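Amuc_1102 (Akkermansia muciniphila, PDB 7DSZ) is of unknown function but adopts an immunoglobulin-like fold related to archaeal type IV pilus proteins, which suggests a part in pilus assembly or structure. Local coordinates at residues A73-V83 with W133-Y143. Residues are numbered along the deposited sequence; the frame is centred on the assembly and turned at random. Where two conformers were deposited one is given.
Sequences ALTFKFYIAVV and WVKYQGVVVEY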
# COMPACT_ATOMS: atom_id res chain seq x y z
N ALA C 73 5.04 -7.20 19.19
CA ALA C 73 5.74 -7.08 17.91
C ALA C 73 7.09 -7.76 17.99
O ALA C 73 7.65 -7.96 19.06
CB ALA C 73 5.94 -5.62 17.50
N LEU C 74 7.62 -8.09 16.81
CA LEU C 74 8.99 -8.54 16.60
C LEU C 74 9.47 -7.89 15.32
O LEU C 74 8.73 -7.85 14.33
CB LEU C 74 9.10 -10.06 16.43
CG LEU C 74 8.99 -11.01 17.60
CD1 LEU C 74 9.12 -12.42 17.06
CD2 LEU C 74 10.13 -10.68 18.59
N THR C 75 10.71 -7.42 15.31
CA THR C 75 11.28 -6.86 14.09
C THR C 75 12.26 -7.86 13.48
O THR C 75 13.19 -8.31 14.15
CB THR C 75 11.97 -5.52 14.38
OG1 THR C 75 10.97 -4.57 14.77
CG2 THR C 75 12.67 -5.00 13.13
N PHE C 76 12.02 -8.23 12.23
CA PHE C 76 12.91 -9.11 11.49
C PHE C 76 13.72 -8.27 10.52
O PHE C 76 13.15 -7.53 9.72
CB PHE C 76 12.11 -10.15 10.70
CG PHE C 76 11.69 -11.34 11.51
CD1 PHE C 76 10.80 -11.19 12.56
CD2 PHE C 76 12.19 -12.60 11.22
CE1 PHE C 76 10.41 -12.29 13.32
CE2 PHE C 76 11.80 -13.71 11.98
CZ PHE C 76 10.91 -13.54 13.04
N LYS C 77 15.04 -8.40 10.57
CA LYS C 77 15.93 -7.73 9.62
C LYS C 77 16.52 -8.79 8.70
O LYS C 77 17.14 -9.75 9.17
CB LYS C 77 17.02 -6.95 10.35
CG LYS C 77 16.46 -5.83 11.20
CD LYS C 77 17.55 -5.12 12.01
CE LYS C 77 17.00 -3.83 12.64
NZ LYS C 77 18.05 -3.15 13.48
N PHE C 78 16.26 -8.65 7.40
CA PHE C 78 16.74 -9.58 6.40
C PHE C 78 17.93 -8.98 5.66
O PHE C 78 17.88 -7.81 5.26
CB PHE C 78 15.66 -9.91 5.38
CG PHE C 78 14.47 -10.64 5.96
CD1 PHE C 78 13.46 -9.93 6.60
CD2 PHE C 78 14.37 -12.02 5.85
CE1 PHE C 78 12.35 -10.59 7.11
CE2 PHE C 78 13.27 -12.70 6.37
CZ PHE C 78 12.26 -11.98 6.99
N TYR C 79 18.97 -9.78 5.45
CA TYR C 79 20.16 -9.40 4.70
C TYR C 79 20.39 -10.45 3.63
O TYR C 79 20.55 -11.63 3.95
CB TYR C 79 21.40 -9.30 5.59
CG TYR C 79 21.23 -8.40 6.79
CD1 TYR C 79 20.74 -8.91 7.99
CD2 TYR C 79 21.59 -7.06 6.75
CE1 TYR C 79 20.59 -8.11 9.10
CE2 TYR C 79 21.44 -6.25 7.86
CZ TYR C 79 20.94 -6.78 9.03
OH TYR C 79 20.78 -6.00 10.15
N ILE C 80 20.45 -10.02 2.37
CA ILE C 80 20.65 -10.92 1.25
C ILE C 80 21.75 -10.34 0.37
O ILE C 80 21.71 -9.16 0.02
CB ILE C 80 19.35 -11.15 0.46
CG1 ILE C 80 18.35 -11.94 1.32
CG2 ILE C 80 19.64 -11.88 -0.85
CD1 ILE C 80 16.89 -11.85 0.88
N ALA C 81 22.73 -11.18 0.03
CA ALA C 81 23.86 -10.77 -0.79
C ALA C 81 23.85 -11.51 -2.11
O ALA C 81 23.70 -12.74 -2.15
CB ALA C 81 25.19 -11.01 -0.04
N VAL C 82 23.99 -10.76 -3.21
CA VAL C 82 24.06 -11.30 -4.56
C VAL C 82 25.20 -10.61 -5.28
O VAL C 82 25.65 -9.53 -4.89
CB VAL C 82 22.73 -11.12 -5.35
CG1 VAL C 82 21.56 -11.74 -4.58
CG2 VAL C 82 22.46 -9.64 -5.61
N VAL C 83 25.67 -11.24 -6.36
CA VAL C 83 26.67 -10.61 -7.21
C VAL C 83 26.02 -9.50 -8.01
O VAL C 83 24.96 -9.70 -8.63
CB VAL C 83 27.31 -11.65 -8.15
CG1 VAL C 83 28.27 -10.96 -9.12
CG2 VAL C 83 28.03 -12.73 -7.34
N TRP C 133 22.43 -18.05 -7.08
CA TRP C 133 22.60 -16.61 -7.19
C TRP C 133 22.53 -15.90 -5.85
O TRP C 133 22.96 -14.75 -5.75
CB TRP C 133 21.57 -16.03 -8.16
CG TRP C 133 20.12 -16.32 -7.86
CD1 TRP C 133 19.39 -17.41 -8.28
CD2 TRP C 133 19.21 -15.48 -7.13
NE1 TRP C 133 18.08 -17.29 -7.84
CE2 TRP C 133 17.95 -16.12 -7.13
CE3 TRP C 133 19.34 -14.25 -6.48
CZ2 TRP C 133 16.83 -15.57 -6.50
CZ3 TRP C 133 18.23 -13.71 -5.85
CH2 TRP C 133 16.99 -14.38 -5.85
N VAL C 134 22.03 -16.55 -4.81
CA VAL C 134 22.06 -16.00 -3.46
C VAL C 134 23.38 -16.40 -2.81
O VAL C 134 23.59 -17.57 -2.49
CB VAL C 134 20.87 -16.48 -2.62
CG1 VAL C 134 20.91 -15.83 -1.25
CG2 VAL C 134 19.55 -16.19 -3.34
N LYS C 135 24.27 -15.43 -2.59
CA LYS C 135 25.60 -15.73 -2.07
C LYS C 135 25.62 -15.81 -0.55
O LYS C 135 26.20 -16.75 0.01
CB LYS C 135 26.59 -14.68 -2.57
CG LYS C 135 26.78 -14.71 -4.08
CD LYS C 135 26.90 -16.14 -4.59
CE LYS C 135 27.12 -16.17 -6.09
NZ LYS C 135 27.10 -17.55 -6.65
N TYR C 136 25.01 -14.85 0.13
CA TYR C 136 24.92 -14.85 1.58
C TYR C 136 23.50 -14.51 2.02
O TYR C 136 22.79 -13.77 1.33
CB TYR C 136 25.86 -13.85 2.20
CG TYR C 136 27.31 -14.05 1.80
CD1 TYR C 136 28.00 -15.16 2.22
CD2 TYR C 136 27.96 -13.12 1.00
CE1 TYR C 136 29.32 -15.36 1.87
CE2 TYR C 136 29.30 -13.30 0.64
CZ TYR C 136 29.96 -14.43 1.09
OH TYR C 136 31.28 -14.63 0.75
N GLN C 137 23.11 -15.04 3.18
CA GLN C 137 21.82 -14.75 3.79
C GLN C 137 21.99 -14.52 5.29
O GLN C 137 22.85 -15.14 5.93
CB GLN C 137 20.81 -15.90 3.62
CG GLN C 137 20.57 -16.30 2.20
CD GLN C 137 19.47 -17.35 2.04
OE1 GLN C 137 18.73 -17.34 1.06
NE2 GLN C 137 19.39 -18.28 3.00
N GLY C 138 21.16 -13.66 5.85
CA GLY C 138 21.13 -13.48 7.29
C GLY C 138 19.79 -12.94 7.73
O GLY C 138 19.13 -12.20 7.00
N VAL C 139 19.38 -13.33 8.94
CA VAL C 139 18.16 -12.82 9.55
C VAL C 139 18.46 -12.49 11.01
O VAL C 139 18.97 -13.35 11.74
CB VAL C 139 17.00 -13.83 9.48
CG1 VAL C 139 15.77 -13.28 10.19
CG2 VAL C 139 16.69 -14.17 8.01
N VAL C 140 18.14 -11.27 11.42
CA VAL C 140 18.29 -10.83 12.81
C VAL C 140 16.91 -10.45 13.33
O VAL C 140 16.20 -9.67 12.70
CB VAL C 140 19.26 -9.65 12.93
CG1 VAL C 140 19.32 -9.14 14.38
CG2 VAL C 140 20.66 -10.05 12.43
N VAL C 141 16.54 -10.99 14.49
CA VAL C 141 15.24 -10.72 15.10
C VAL C 141 15.45 -9.88 16.34
O VAL C 141 16.26 -10.23 17.21
CB VAL C 141 14.49 -12.02 15.47
CG1 VAL C 141 13.10 -11.68 16.02
CG2 VAL C 141 14.39 -12.94 14.25
N GLU C 142 14.70 -8.78 16.45
CA GLU C 142 14.75 -7.92 17.62
C GLU C 142 13.40 -7.89 18.32
O GLU C 142 12.34 -7.92 17.68
CB GLU C 142 15.17 -6.49 17.25
CG GLU C 142 16.58 -6.40 16.69
CD GLU C 142 17.00 -4.98 16.32
OE1 GLU C 142 16.19 -4.05 16.50
OE2 GLU C 142 18.14 -4.80 15.84
N TYR C 143 13.45 -7.84 19.65
CA TYR C 143 12.27 -7.60 20.48
C TYR C 143 12.57 -6.39 21.35
O TYR C 143 13.57 -6.37 22.07
CB TYR C 143 11.91 -8.81 21.34
CG TYR C 143 10.76 -8.49 22.27
CD1 TYR C 143 9.48 -8.33 21.77
CD2 TYR C 143 10.97 -8.28 23.63
CE1 TYR C 143 8.43 -8.00 22.59
CE2 TYR C 143 9.91 -7.95 24.47
CZ TYR C 143 8.64 -7.81 23.94
OH TYR C 143 7.57 -7.48 24.74
O HOH W 1 24.53 -13.70 -7.43
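V141 lays its CG2 methyl over one face of the F76 ring, 3.7 Å from the centroid, a CH-pi contact between two side chains that run side by side. With V141 CG1 anti to the backbone N (chi1 -177°), CG2 falls anti to the carbonyl carbon and over the ring, while CG1 also reaches F76 CE1; V139 CG1 comes in obliquely 3.8 Å from F76 CD2. V139 sends its other methyl, CG2, to F78 CD2. Were F76 cut back to an alanine, V141 CG2 would probably lose the ring face it rests on, and a gap would be likely to open beside V139. On the opposite face of the sheet, the extended K77 chain reaches diagonally from its V140 pair to E142, where NZ meets OE2 at 2.9 Å in a salt bridge, coming from above the carboxylate plane. Y79 lies on this side too, its ring edge at CD1 beside G138 O, while CE1 reaches V140 CG2; W162 stacks on it. Between the two sets of side chains runs an antiparallel strand pair within the immunoglobulin-like fold, T75, K77 and Y79 forming hydrogen-bonded pairs with E142, V140 and G138. Toward the V83 end a classic beta bulge interrupts the regular pairing: K135 and Y136 both face A81, whose O takes a 2.8 Å bond from K135 N and a weak one from Y136 N. A81 CB sits in the plane of the Y136 ring, at its edge, 3.6 Å from CD2. Beyond the bulge V82 CG1 packs at the edge of the W133 ring. Strand 91-104 bonds the other edge of 73-83, while A111 and V113 of strand 109-115 pack against the phenylalanine face, F58 and Y100 meeting the F76 ring.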